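Local coordinates for xylose isomerase domain protein (Alicyclobacillus acidocaldarius subsp. acidocaldarius, PDB 3U0H) that adopts a xylose isomerase-like TIM-barrel fold and may be an isomerase, although its substrate and reaction are not established, at residues Y142-H150 and A212-K220; L196-N207 and A241-V251. All coordinates share one frame; numbering follows the deposited sequence.

Contact 1: residues Y142-H150 and A212-K220; sequences YVGPHHLRH and APEDAHDGK. With EDO (1,2-ethanediol), chain D.
Two loops that follow strands 137-141 and 201-206 of the TIM barrel, at the C-terminal ends of the strands where barrels of this family carry their active sites, meet through a pair of stacked histidines. The rings of His-147 and His-217 lie face to face, centroids 3.7 Å apart and planes only 13° from parallel. His-147 reaches this place because its CG sits between the backbone N and the carbonyl carbon (chi1 66°). Its ring is pinned at the edge as well: Asp-218 N donates to His-147 NE2 at 3.0 Å, nearly straight and close to the ring plane. Next to it, CA of Glu-214 sits squarely over one face of the His-146 ring, 3.8 Å from the centroid, while Arg-149 NH1 lies over the opposite face; His-146 NE2 is hydrogen-bonded to Thr-185 O. One water bridges the loops, accepting from His-146 N and donating to the carbonyl oxygen of Ala-216. An ethanediol, probably from the crystallisation liquor, donates from O2 to Asp-218 OD1 at 2.7 Å.

Contact 2: residues L196-N207 and A241-V251; sequences LPPEKVVYVHIN and AGYRGPVAAEV
With CG anti to the backbone N (chi1 -176°), the ring of Tyr-243 swings in against Val-201 and Val-204 of strand 201-206, and the anti placement of CG1 on Val-204 (chi1 174°) turns the other methyl, CG2, onto that ring. The Val-204 methyl stands over the face, CG2 lying 3.6 Å from the ring centroid. Val-201 meets the same tyrosine nearer its root, CG1 against CD1 at 3.5 Å, and Val-201 O lies at the ring's edge. At the far end Tyr-243 OH donates to Pro-246 O over 2.6 Å, tying the phenol to the first residue of strand 246-249. With the Tyr-243 ring cut back to an alanine, Val-201 and Val-204 would probably lose the surface they rest on and Pro-246 O its hydroxyl partner.

Farther along, the two strands pair in parallel: Ala-248 N donates to Val-204 O at 3.1 Å, and Ala-248 O receives Ile-206 N at 2.8 Å, so one alanine is gripped through both its N-H and its carbonyl. Val-247 CG1 packs on Ile-206 CG2, on the side that faces helix 231-241. His-205 and Tyr-203 turn to the barrel interior. There Glu-250 CB covers one face of the His-205 ring, whose ND1 is hydrogen-bonded to Asp-179, and Tyr-203, bonded through OH to Asp-34, brings that oxygen to 3.3 Å from Ala-248 CB. Beyond the strand, Asn-207 ND2 donates to Glu-250 O while also bonding Asp-179. Gly-242, the C-prime residue of a Schellman motif, ends helix 231-241 before the turn into the second strand. Strand 201-206, helix 231-241 and strand 246-249 together form the beta-alpha-beta unit from which a TIM barrel is built.

Contact 2 is core and contact 1 partly buried periphery, their centres about 20 Å apart and their nearest atoms about 6 Å apart without touching. The connection between strand 201-206 and helix 231-241 ties them together: residues 212-220 lie in the loop that leaves the strand paired in contact 2. Arg-221, just past that loop segment, faces both ways, forming a salt bridge with Asp-218 of contact 1 and a long, weak ion pair with Glu-250 of contact 2. Chemistry follows position. In the barrel wall, parallel backbone bonds dominate, with aliphatic packing toward the helix and polar aromatics inside; between the loops, stacked imidazoles, a backbone N-H bonded to one and a bridging water do the joining.

Contact 1: residues Y142-H150 and A212-K220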
# COMPACT_ATOMS: atom_id res chain seq x y z
N TYR A 142 -21.81 13.66 2.25
CA TYR A 142 -22.99 13.11 1.53
C TYR A 142 -24.10 14.16 1.54
O TYR A 142 -24.33 14.80 2.54
CB TYR A 142 -23.49 11.78 2.11
CG TYR A 142 -23.95 11.79 3.56
CD1 TYR A 142 -23.04 11.71 4.63
CD2 TYR A 142 -25.29 11.79 3.87
CE1 TYR A 142 -23.49 11.72 5.95
CE2 TYR A 142 -25.74 11.79 5.16
CZ TYR A 142 -24.86 11.73 6.20
OH TYR A 142 -25.39 11.75 7.47
N VAL A 143 -24.76 14.33 0.41
CA VAL A 143 -25.74 15.39 0.21
C VAL A 143 -27.14 14.74 0.07
O VAL A 143 -27.36 13.88 -0.79
CB VAL A 143 -25.31 16.20 -1.01
CG1 VAL A 143 -26.39 17.17 -1.54
CG2 VAL A 143 -23.96 16.87 -0.69
N GLY A 144 -28.05 15.13 0.96
CA GLY A 144 -29.37 14.48 1.09
C GLY A 144 -30.59 15.06 0.36
O GLY A 144 -31.52 14.32 0.11
N PRO A 145 -30.62 16.37 0.03
CA PRO A 145 -31.86 16.87 -0.53
C PRO A 145 -32.25 16.36 -1.94
O PRO A 145 -31.40 16.14 -2.80
CB PRO A 145 -31.65 18.37 -0.58
CG PRO A 145 -30.71 18.63 0.51
CD PRO A 145 -29.77 17.47 0.48
N HIS A 146 -33.57 16.26 -2.15
CA HIS A 146 -34.12 15.38 -3.18
C HIS A 146 -34.08 16.02 -4.51
O HIS A 146 -33.95 15.33 -5.50
CB HIS A 146 -35.53 14.91 -2.84
CG HIS A 146 -35.64 14.00 -1.62
ND1 HIS A 146 -36.51 12.97 -1.58
CD2 HIS A 146 -34.99 14.01 -0.39
CE1 HIS A 146 -36.41 12.34 -0.40
NE2 HIS A 146 -35.49 12.98 0.34
N HIS A 147 -34.14 17.34 -4.53
CA HIS A 147 -34.14 18.09 -5.78
C HIS A 147 -32.82 17.93 -6.50
O HIS A 147 -32.73 18.25 -7.66
CB HIS A 147 -34.47 19.56 -5.55
CG HIS A 147 -33.44 20.31 -4.75
ND1 HIS A 147 -32.42 20.97 -5.33
CD2 HIS A 147 -33.28 20.45 -3.38
CE1 HIS A 147 -31.61 21.50 -4.36
NE2 HIS A 147 -32.15 21.21 -3.16
N LEU A 148 -31.77 17.40 -5.83
CA LEU A 148 -30.46 17.19 -6.49
C LEU A 148 -30.34 15.77 -7.05
O LEU A 148 -29.32 15.41 -7.64
CB LEU A 148 -29.32 17.53 -5.55
CG LEU A 148 -29.25 19.00 -5.08
CD1 LEU A 148 -28.20 19.12 -3.95
CD2 LEU A 148 -28.95 20.04 -6.17
N ARG A 149 -31.42 14.99 -6.94
CA ARG A 149 -31.40 13.59 -7.45
C ARG A 149 -31.92 13.28 -8.85
O ARG A 149 -32.03 12.10 -9.21
CB ARG A 149 -32.17 12.72 -6.50
CG ARG A 149 -31.75 12.85 -5.06
CD ARG A 149 -32.48 11.88 -4.16
NE ARG A 149 -32.12 12.17 -2.77
CZ ARG A 149 -32.56 11.51 -1.71
NH1 ARG A 149 -33.40 10.51 -1.83
NH2 ARG A 149 -32.14 11.89 -0.51
N HIS A 150 -32.19 14.28 -9.67
CA HIS A 150 -32.97 14.05 -10.89
C HIS A 150 -32.20 14.02 -12.17
O HIS A 150 -32.80 13.94 -13.26
CB HIS A 150 -34.14 15.03 -10.95
CG HIS A 150 -35.00 14.97 -9.72
ND1 HIS A 150 -35.53 13.82 -9.26
CD2 HIS A 150 -35.38 15.96 -8.80
CE1 HIS A 150 -36.20 14.04 -8.13
NE2 HIS A 150 -36.12 15.36 -7.85
N ALA A 212 -40.43 19.39 5.21
CA ALA A 212 -40.29 17.99 5.27
C ALA A 212 -38.98 17.54 4.53
O ALA A 212 -38.51 18.18 3.57
CB ALA A 212 -41.51 17.33 4.67
N PRO A 213 -38.41 16.41 4.95
CA PRO A 213 -37.23 15.86 4.29
C PRO A 213 -37.27 15.89 2.76
O PRO A 213 -36.25 16.24 2.13
CB PRO A 213 -37.18 14.39 4.79
CG PRO A 213 -38.00 14.34 6.07
CD PRO A 213 -38.97 15.50 5.98
N GLU A 214 -38.40 15.51 2.17
CA GLU A 214 -38.52 15.45 0.68
C GLU A 214 -38.50 16.81 0.03
O GLU A 214 -38.30 16.90 -1.18
CB GLU A 214 -39.81 14.80 0.17
CG GLU A 214 -40.26 13.56 0.88
CD GLU A 214 -41.07 13.96 2.09
OE1 GLU A 214 -42.24 14.40 1.86
OE2 GLU A 214 -40.49 13.86 3.22
N ASP A 215 -38.79 17.86 0.81
CA ASP A 215 -39.02 19.20 0.29
C ASP A 215 -37.82 20.15 0.46
O ASP A 215 -37.57 21.04 -0.39
CB ASP A 215 -40.23 19.80 1.01
CG ASP A 215 -41.53 18.99 0.80
OD1 ASP A 215 -41.61 18.28 -0.23
OD2 ASP A 215 -42.46 19.10 1.67
N ALA A 216 -37.09 19.95 1.56
CA ALA A 216 -36.08 20.88 1.97
C ALA A 216 -35.11 21.13 0.80
O ALA A 216 -34.74 20.20 0.05
CB ALA A 216 -35.38 20.39 3.24
N HIS A 217 -34.79 22.42 0.57
CA HIS A 217 -33.85 22.82 -0.49
C HIS A 217 -32.49 23.15 0.05
O HIS A 217 -32.35 23.90 1.00
CB HIS A 217 -34.39 24.00 -1.26
CG HIS A 217 -33.70 24.22 -2.59
ND1 HIS A 217 -32.43 24.70 -2.68
CD2 HIS A 217 -34.17 24.09 -3.91
CE1 HIS A 217 -32.09 24.84 -4.00
NE2 HIS A 217 -33.16 24.46 -4.75
N ASP A 218 -31.48 22.58 -0.59
CA ASP A 218 -30.10 22.66 -0.18
C ASP A 218 -29.58 24.04 -0.01
O ASP A 218 -28.66 24.26 0.81
CB ASP A 218 -29.24 21.96 -1.22
CG ASP A 218 -27.83 21.84 -0.81
OD1 ASP A 218 -27.54 21.24 0.24
OD2 ASP A 218 -27.00 22.37 -1.55
N GLY A 219 -30.17 24.95 -0.77
CA GLY A 219 -29.70 26.31 -0.98
C GLY A 219 -30.51 27.31 -0.17
O GLY A 219 -30.19 28.48 -0.18
N LYS A 220 -31.53 26.83 0.52
CA LYS A 220 -32.51 27.67 1.26
C LYS A 220 -32.71 27.19 2.73
O LYS A 220 -33.75 26.67 3.08
CB LYS A 220 -33.87 27.66 0.53
CG LYS A 220 -33.72 27.99 -0.94
CD LYS A 220 -35.04 28.06 -1.70
CE LYS A 220 -34.80 27.82 -3.19
NZ LYS A 220 -36.05 27.49 -3.93
C1 EDO D . -22.94 21.76 -0.37
O1 EDO D . -23.46 22.99 -0.89
C2 EDO D . -23.93 20.69 -0.79
O2 EDO D . -24.91 20.55 0.24
O HOH W 1 -35.24 17.33 0.12

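Contact 2: residues L196-N207 and A241-V251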
# COMPACT_ATOMS: atom_id res chain seq x y z
N LEU A 196 -20.95 5.21 14.16
CA LEU A 196 -19.71 5.54 13.40
C LEU A 196 -18.46 5.50 14.28
O LEU A 196 -18.46 6.05 15.36
CB LEU A 196 -19.75 6.93 12.80
CG LEU A 196 -20.61 7.10 11.59
CD1 LEU A 196 -20.61 8.57 11.26
CD2 LEU A 196 -20.09 6.24 10.44
N PRO A 197 -17.38 4.93 13.78
CA PRO A 197 -16.17 5.11 14.58
C PRO A 197 -15.78 6.59 14.61
O PRO A 197 -15.99 7.29 13.64
CB PRO A 197 -15.12 4.24 13.87
CG PRO A 197 -15.93 3.30 12.98
CD PRO A 197 -17.15 4.08 12.59
N PRO A 198 -15.24 7.06 15.73
CA PRO A 198 -15.01 8.47 16.01
C PRO A 198 -14.20 9.14 14.93
O PRO A 198 -14.43 10.31 14.61
CB PRO A 198 -14.14 8.48 17.28
CG PRO A 198 -14.13 7.07 17.80
CD PRO A 198 -14.90 6.18 16.88
N GLU A 199 -13.23 8.39 14.42
CA GLU A 199 -12.31 8.96 13.48
C GLU A 199 -13.02 9.16 12.13
O GLU A 199 -12.51 9.90 11.28
CB GLU A 199 -11.06 8.09 13.30
CG GLU A 199 -11.31 6.74 12.63
CD GLU A 199 -11.62 5.67 13.65
OE1 GLU A 199 -11.82 6.07 14.83
OE2 GLU A 199 -11.59 4.46 13.28
N LYS A 200 -14.20 8.56 11.97
CA LYS A 200 -14.96 8.75 10.72
C LYS A 200 -15.86 10.00 10.69
O LYS A 200 -16.28 10.45 9.59
CB LYS A 200 -15.76 7.53 10.41
CG LYS A 200 -14.88 6.34 10.14
CD LYS A 200 -14.20 6.45 8.80
CE LYS A 200 -13.53 5.09 8.42
NZ LYS A 200 -12.04 5.25 8.45
N VAL A 201 -16.07 10.61 11.86
CA VAL A 201 -16.69 11.94 11.93
C VAL A 201 -15.56 13.00 11.86
O VAL A 201 -14.87 13.30 12.89
CB VAL A 201 -17.55 12.12 13.17
CG1 VAL A 201 -18.35 13.42 13.04
CG2 VAL A 201 -18.48 10.94 13.39
N VAL A 202 -15.36 13.53 10.65
CA VAL A 202 -14.23 14.40 10.35
C VAL A 202 -14.61 15.85 10.67
O VAL A 202 -13.80 16.58 11.20
CB VAL A 202 -13.82 14.26 8.87
CG1 VAL A 202 -12.66 15.20 8.50
CG2 VAL A 202 -13.42 12.80 8.54
N TYR A 203 -15.83 16.27 10.30
CA TYR A 203 -16.25 17.63 10.48
C TYR A 203 -17.77 17.65 10.42
O TYR A 203 -18.39 16.74 9.90
CB TYR A 203 -15.56 18.52 9.41
CG TYR A 203 -15.76 20.04 9.48
CD1 TYR A 203 -15.57 20.74 10.67
CD2 TYR A 203 -16.09 20.78 8.33
CE1 TYR A 203 -15.77 22.11 10.73
CE2 TYR A 203 -16.25 22.18 8.37
CZ TYR A 203 -16.09 22.83 9.57
OH TYR A 203 -16.26 24.20 9.66
N VAL A 204 -18.37 18.66 11.03
CA VAL A 204 -19.78 18.65 11.28
C VAL A 204 -20.39 19.98 10.91
O VAL A 204 -19.81 21.04 11.20
CB VAL A 204 -20.04 18.33 12.76
CG1 VAL A 204 -21.53 18.45 13.08
CG2 VAL A 204 -19.49 16.93 13.06
N HIS A 205 -21.52 19.93 10.20
CA HIS A 205 -22.31 21.12 9.95
C HIS A 205 -23.63 20.99 10.66
O HIS A 205 -24.25 19.91 10.67
CB HIS A 205 -22.64 21.30 8.48
CG HIS A 205 -21.48 21.67 7.58
ND1 HIS A 205 -21.55 21.55 6.24
CD2 HIS A 205 -20.22 22.17 7.86
CE1 HIS A 205 -20.40 21.97 5.68
NE2 HIS A 205 -19.58 22.33 6.68
N ILE A 206 -24.10 22.14 11.18
CA ILE A 206 -25.44 22.29 11.75
C ILE A 206 -26.28 23.44 11.08
O ILE A 206 -25.73 24.38 10.54
CB ILE A 206 -25.27 22.43 13.29
CG1 ILE A 206 -26.57 22.07 14.01
CG2 ILE A 206 -24.70 23.78 13.67
CD1 ILE A 206 -26.41 21.72 15.47
N ASN A 207 -27.61 23.35 11.12
CA ASN A 207 -28.56 24.24 10.39
C ASN A 207 -29.95 23.66 10.63
O ASN A 207 -30.09 22.71 11.42
CB ASN A 207 -28.25 24.31 8.87
CG ASN A 207 -27.92 22.94 8.32
OD1 ASN A 207 -28.75 22.02 8.44
ND2 ASN A 207 -26.67 22.74 7.87
N ALA A 241 -20.70 8.86 19.16
CA ALA A 241 -19.63 8.46 18.24
C ALA A 241 -18.26 8.74 18.79
O ALA A 241 -17.36 7.96 18.57
CB ALA A 241 -19.79 9.15 16.92
N GLY A 242 -18.10 9.90 19.45
CA GLY A 242 -16.83 10.35 19.97
C GLY A 242 -16.29 11.59 19.27
O GLY A 242 -15.12 11.88 19.33
N TYR A 243 -17.13 12.35 18.60
CA TYR A 243 -16.66 13.59 17.96
C TYR A 243 -16.43 14.70 19.00
O TYR A 243 -17.27 14.91 19.86
CB TYR A 243 -17.69 14.06 16.98
CG TYR A 243 -17.26 15.28 16.22
CD1 TYR A 243 -16.30 15.17 15.24
CD2 TYR A 243 -17.84 16.53 16.47
CE1 TYR A 243 -15.90 16.27 14.53
CE2 TYR A 243 -17.43 17.67 15.77
CZ TYR A 243 -16.47 17.53 14.78
OH TYR A 243 -16.02 18.60 14.03
N ARG A 244 -15.29 15.38 18.91
CA ARG A 244 -14.90 16.38 19.89
C ARG A 244 -14.25 17.57 19.19
O ARG A 244 -13.10 17.92 19.52
CB ARG A 244 -13.86 15.83 20.91
CG ARG A 244 -14.31 14.63 21.72
CD ARG A 244 -15.42 14.99 22.69
NE ARG A 244 -15.81 13.85 23.52
CZ ARG A 244 -16.77 12.97 23.26
NH1 ARG A 244 -17.51 13.06 22.12
NH2 ARG A 244 -16.97 11.94 24.14
N GLY A 245 -14.93 18.19 18.25
CA GLY A 245 -14.37 19.32 17.55
C GLY A 245 -15.44 20.32 17.15
O GLY A 245 -16.47 20.44 17.81
N PRO A 246 -15.17 21.08 16.08
CA PRO A 246 -16.03 22.19 15.71
C PRO A 246 -17.29 21.77 15.02
O PRO A 246 -17.30 20.81 14.19
CB PRO A 246 -15.16 22.98 14.72
CG PRO A 246 -14.18 21.98 14.19
CD PRO A 246 -13.87 21.17 15.41
N VAL A 247 -18.32 22.51 15.33
CA VAL A 247 -19.63 22.37 14.70
C VAL A 247 -19.97 23.70 14.05
O VAL A 247 -20.27 24.69 14.74
CB VAL A 247 -20.66 22.02 15.76
CG1 VAL A 247 -22.04 21.91 15.18
CG2 VAL A 247 -20.23 20.74 16.50
N ALA A 248 -19.95 23.71 12.72
CA ALA A 248 -20.16 24.95 11.97
C ALA A 248 -21.58 25.13 11.50
O ALA A 248 -22.17 24.20 10.95
CB ALA A 248 -19.24 25.01 10.79
N ALA A 249 -22.13 26.32 11.69
CA ALA A 249 -23.46 26.64 11.18
C ALA A 249 -23.36 27.07 9.72
O ALA A 249 -23.27 28.28 9.42
CB ALA A 249 -24.10 27.72 12.01
N GLU A 250 -23.34 26.09 8.81
CA GLU A 250 -23.44 26.33 7.34
C GLU A 250 -24.91 26.54 6.98
O GLU A 250 -25.68 25.56 6.88
CB GLU A 250 -22.82 25.20 6.48
CG GLU A 250 -22.80 25.54 4.95
CD GLU A 250 -22.18 24.49 4.03
OE1 GLU A 250 -22.71 23.36 3.87
OE2 GLU A 250 -21.15 24.81 3.39
N VAL A 251 -25.31 27.80 6.81
CA VAL A 251 -26.70 28.15 6.52
C VAL A 251 -26.77 28.73 5.12
O VAL A 251 -26.83 29.94 4.96
CB VAL A 251 -27.29 29.08 7.59
CG1 VAL A 251 -28.72 29.46 7.24
CG2 VAL A 251 -27.25 28.38 8.95